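Enoyl-CoA hydratase/carnithine racemase (Thermus thermophilus JL-18, PDB 6SL9) is an isomerase of the crotonase family, PaaG, which probably isomerises a CoA thioester to oxepin-CoA during bacterial phenylacetic acid breakdown. Local coordinates at residues A190-L193 / A194-A198. Residues are numbered along the deposited sequence; the frame is centred on the assembly and turned at random.
Sequences ALSL and AKELA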
loop_
_atom_site.group_PDB
_atom_site.type_symbol
_atom_site.label_atom_id
_atom_site.label_comp_id
_atom_site.label_asym_id
_atom_site.label_seq_id
_atom_site.Cartn_x
_atom_site.Cartn_y
_atom_site.Cartn_z
ATOM N N ALA A 190 -16.247 -21.529 5.136
ATOM C CA ALA A 190 -16.481 -20.117 5.514
ATOM C C ALA A 190 -17.215 -20.111 6.854
ATOM O O ALA A 190 -16.939 -19.277 7.708
ATOM C CB ALA A 190 -17.275 -19.408 4.431
ATOM N N LEU A 191 -18.180 -21.012 7.037
ATOM C CA LEU A 191 -18.928 -21.077 8.314
ATOM C C LEU A 191 -17.997 -21.496 9.457
ATOM O O LEU A 191 -18.121 -20.971 10.549
ATOM C CB LEU A 191 -20.147 -21.971 8.206
ATOM C CG LEU A 191 -21.037 -21.930 9.420
ATOM C CD1 LEU A 191 -21.601 -20.548 9.717
ATOM C CD2 LEU A 191 -22.176 -22.904 9.225
ATOM N N SER A 192 -17.118 -22.452 9.234
ATOM C CA SER A 192 -16.159 -22.887 10.279
ATOM C C SER A 192 -15.335 -21.676 10.705
ATOM O O SER A 192 -15.119 -21.471 11.918
ATOM C CB SER A 192 -15.276 -24.002 9.727
ATOM O OG SER A 192 -14.343 -24.371 10.698
ATOM N N LEU A 193 -14.815 -20.908 9.742
ATOM C CA LEU A 193 -13.981 -19.739 10.101
ATOM C C LEU A 193 -14.846 -18.705 10.848
ATOM O O LEU A 193 -14.427 -18.160 11.861
ATOM C CB LEU A 193 -13.401 -19.142 8.816
ATOM C CG LEU A 193 -12.628 -17.828 8.979
ATOM C CD1 LEU A 193 -11.469 -18.024 9.905
ATOM C CD2 LEU A 193 -12.157 -17.285 7.650
ATOM N N ALA A 194 -16.043 -18.414 10.372
ATOM C CA ALA A 194 -16.942 -17.470 11.050
ATOM C C ALA A 194 -17.243 -17.935 12.468
ATOM O O ALA A 194 -17.279 -17.114 13.375
ATOM C CB ALA A 194 -18.183 -17.255 10.225
ATOM N N LYS A 195 -17.429 -19.237 12.683
ATOM C CA LYS A 195 -17.701 -19.757 14.038
ATOM C C LYS A 195 -16.483 -19.567 14.936
ATOM O O LYS A 195 -16.640 -19.321 16.120
ATOM C CB LYS A 195 -18.180 -21.201 13.970
ATOM C CG LYS A 195 -19.634 -21.344 13.556
ATOM C CD LYS A 195 -20.046 -22.811 13.479
ATOM C CE LYS A 195 -21.508 -22.986 13.152
ATOM N NZ LYS A 195 -21.951 -24.389 13.282
ATOM N N GLU A 196 -15.290 -19.724 14.393
ATOM C CA GLU A 196 -14.051 -19.507 15.173
ATOM C C GLU A 196 -14.004 -18.038 15.558
ATOM O O GLU A 196 -13.746 -17.719 16.713
ATOM C CB GLU A 196 -12.813 -19.870 14.360
ATOM C CG GLU A 196 -12.570 -21.340 14.067
ATOM C CD GLU A 196 -11.197 -21.652 13.479
ATOM O OE1 GLU A 196 -10.332 -20.727 13.428
ATOM O OE2 GLU A 196 -10.980 -22.836 13.107
ATOM N N LEU A 197 -14.281 -17.144 14.609
ATOM C CA LEU A 197 -14.287 -15.700 14.922
ATOM C C LEU A 197 -15.358 -15.371 15.944
ATOM O O LEU A 197 -15.168 -14.512 16.749
ATOM C CB LEU A 197 -14.450 -14.870 13.647
ATOM C CG LEU A 197 -13.261 -14.957 12.683
ATOM C CD1 LEU A 197 -13.658 -14.495 11.310
ATOM C CD2 LEU A 197 -12.090 -14.114 13.198
ATOM N N ALA A 198 -16.490 -16.056 15.906
ATOM C CA ALA A 198 -17.589 -15.817 16.842
ATOM C C ALA A 198 -17.225 -16.277 18.267
ATOM O O ALA A 198 -17.974 -15.960 19.183
ATOM C CB ALA A 198 -18.804 -16.562 16.371
#
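L193 and L197 sit one helical turn apart on the buried side of helix 186-197. The backbone ties them together, L197 N giving its hydrogen to L193 O at 2.9 Å with an N-H...O angle of 166°, and their side chains cross at a slant, CG of L193 lying 4.2 Å from CD1 of L197. CG of L197 lies beside its own N (chi1 -67°), which brings it back to 3.5 Å from L193 O. Branched apolar chains suit both positions, because L193 rests on L119 and L121 of strand 119-123, and L197 reaches V99, L119 and, across the subunit interface, L162 of a neighbouring subunit. The helix thus packs against the parallel part of the crotonase-fold beta-sheet. Between the leucines and the partly exposed flank comes A194, whose N is bonded to A190 O at 2.9 Å; its methyl is small enough to let the helix lie close to V14 and V99. On that flank L191, bordering the buried face, packs on V14 and V16 of strand 14-19, as suits a branched apolar chain. K195 N binds L191 O at 2.8 Å, and the lysine chain, extended beyond CG, heads outward, leaning back over the preceding turn, so that its CE comes 3.9 Å from L191 CG. Lysine fits this border since its inner methylenes pass L191 O and CE lies against the leucine's isobutyl group, while the ammonium makes a long, weak ion pair with D12. With an alanine in its place, L191 would probably be more open beside CG and CD2, and D12 would lose its distant partner. Farther round, E196 N is bonded to S192 O at 3.0 Å, and the polar side chains of both residues suit the exposed side.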